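Local coordinates for uncharacterized protein (PDB 4MJG) that is of unknown function and belongs to the DUF4853 family, its full-length form probably being a bacterial lipoprotein, at residues A[9-12]-A[13-16]. Sequence-based numbering, arbitrary orientation.
Sequences FVPF and PERV. With SO4 (sulfate ion), chain C.
Pro13 sets its CD carbon beside Pro11 CB, 4.0 Å away, within a single turn of 3-10 helix that Pro11 O and Phe12 O hold together by i to i+3 bonds. Glu14 N gives its hydrogen to Pro11 O (3.1 Å), and its extended side chain runs obliquely across the Pro11 ring, bringing OE1 to 3.6 Å from Pro11 CG. Arg15 N continues the pattern, binding Phe12 O at 3.2 Å. The Arg15 side chain then folds back along the turn: CG lies anti to the carbonyl carbon (chi1 -67°), and the chain stays extended to NE. Val10 O, in the guanidinium plane, takes two bonds from its NE side, a nearly straight one from Arg15 NE at 2.9 Å and a more bent one from Arg15 NH2. Phe12 CA lies over one guanidinium face, offset toward its rim, while NH1 meets the edge of the Phe12 ring near CD1, the two planes 77° apart. NH1 also binds Cys136 O and O1 of a sulfate that was probably a component of the crystallisation solution. A leucine in place of Arg15 would probably leave Val10 O without these two donors and take away the NH1 bond to Cys136 O. The turn lies at the surface just before helix 18-24, where Tyr115, in the loop linking strands 107-113 and 118-123, touches Val10 and Arg15, and Pro138, beyond strand 127-133, touches Phe12.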
loop_
_atom_site.group_PDB
_atom_site.type_symbol
_atom_site.label_atom_id
_atom_site.label_comp_id
_atom_site.label_asym_id
_atom_site.label_seq_id
_atom_site.Cartn_x
_atom_site.Cartn_y
_atom_site.Cartn_z
ATOM N N PHE A 9 -9.640 -17.410 -3.923
ATOM C CA PHE A 9 -8.911 -16.740 -2.850
ATOM C C PHE A 9 -8.873 -17.647 -1.628
ATOM O O PHE A 9 -9.847 -18.343 -1.343
ATOM C CB PHE A 9 -9.574 -15.411 -2.461
ATOM C CG PHE A 9 -9.531 -14.356 -3.534
ATOM C CD1 PHE A 9 -8.365 -14.109 -4.256
ATOM C CD2 PHE A 9 -10.656 -13.579 -3.800
ATOM C CE1 PHE A 9 -8.333 -13.128 -5.233
ATOM C CE2 PHE A 9 -10.626 -12.595 -4.773
ATOM C CZ PHE A 9 -9.464 -12.369 -5.490
ATOM N N VAL A 10 -7.749 -17.616 -0.907
ATOM C CA VAL A 10 -7.595 -18.358 0.347
ATOM C C VAL A 10 -8.714 -17.946 1.308
ATOM O O VAL A 10 -8.877 -16.758 1.592
ATOM C CB VAL A 10 -6.222 -18.083 1.009
ATOM C CG1 VAL A 10 -6.142 -18.726 2.390
ATOM C CG2 VAL A 10 -5.083 -18.579 0.126
ATOM N N PRO A 11 -9.498 -18.920 1.801
ATOM C CA PRO A 11 -10.629 -18.564 2.660
ATOM C C PRO A 11 -10.195 -17.992 4.011
ATOM O O PRO A 11 -9.083 -18.256 4.475
ATOM C CB PRO A 11 -11.371 -19.892 2.837
ATOM C CG PRO A 11 -10.330 -20.934 2.639
ATOM C CD PRO A 11 -9.388 -20.377 1.611
ATOM N N PHE A 12 -11.098 -17.230 4.625
ATOM C CA PHE A 12 -10.813 -16.438 5.824
ATOM C C PHE A 12 -10.117 -17.199 6.961
ATOM O O PHE A 12 -9.095 -16.739 7.468
ATOM C CB PHE A 12 -12.110 -15.790 6.329
ATOM C CG PHE A 12 -11.935 -14.960 7.566
ATOM C CD1 PHE A 12 -11.393 -13.686 7.488
ATOM C CD2 PHE A 12 -12.325 -15.445 8.804
ATOM C CE1 PHE A 12 -11.235 -12.913 8.625
ATOM C CE2 PHE A 12 -12.169 -14.677 9.945
ATOM C CZ PHE A 12 -11.621 -13.412 9.856
ATOM N N PRO A 13 -10.657 -18.362 7.362
ATOM C CA PRO A 13 -10.066 -19.065 8.508
ATOM C C PRO A 13 -8.606 -19.474 8.304
ATOM O O PRO A 13 -7.844 -19.506 9.266
ATOM C CB PRO A 13 -10.940 -20.326 8.651
ATOM C CG PRO A 13 -12.177 -20.047 7.873
ATOM C CD PRO A 13 -11.755 -19.139 6.761
ATOM N N GLU A 14 -8.232 -19.778 7.064
ATOM C CA GLU A 14 -6.897 -20.290 6.755
ATOM C C GLU A 14 -5.863 -19.189 6.518
ATOM O O GLU A 14 -4.693 -19.482 6.286
ATOM C CB GLU A 14 -6.969 -21.210 5.534
ATOM C CG GLU A 14 -7.880 -22.416 5.728
ATOM C CD GLU A 14 -8.141 -23.177 4.441
ATOM O OE1 GLU A 14 -7.436 -22.933 3.439
ATOM O OE2 GLU A 14 -9.060 -24.023 4.429
ATOM N N ARG A 15 -6.291 -17.930 6.568
ATOM C CA ARG A 15 -5.373 -16.802 6.413
ATOM C C ARG A 15 -4.562 -16.592 7.689
ATOM O O ARG A 15 -5.016 -16.931 8.776
ATOM C CB ARG A 15 -6.149 -15.524 6.082
ATOM C CG ARG A 15 -6.819 -15.539 4.719
ATOM C CD ARG A 15 -7.741 -14.343 4.537
ATOM N NE ARG A 15 -8.707 -14.554 3.459
ATOM C CZ ARG A 15 -9.754 -13.767 3.209
ATOM N NH1 ARG A 15 -9.992 -12.694 3.952
ATOM N NH2 ARG A 15 -10.578 -14.060 2.210
ATOM N N VAL A 16 -3.366 -16.026 7.557
ATOM C CA VAL A 16 -2.555 -15.681 8.727
ATOM C C VAL A 16 -3.259 -14.607 9.548
ATOM O O VAL A 16 -4.127 -13.896 9.038
ATOM C CB VAL A 16 -1.135 -15.179 8.357
ATOM C CG1 VAL A 16 -0.356 -16.256 7.615
ATOM C CG2 VAL A 16 -1.180 -13.888 7.545
HETATM S S SO4 C . -12.270 -9.085 2.225
HETATM O O1 SO4 C . -11.264 -10.030 2.767
HETATM O O2 SO4 C . -11.620 -8.037 1.404
HETATM O O3 SO4 C . -13.216 -9.834 1.368
HETATM O O4 SO4 C . -13.005 -8.466 3.350
#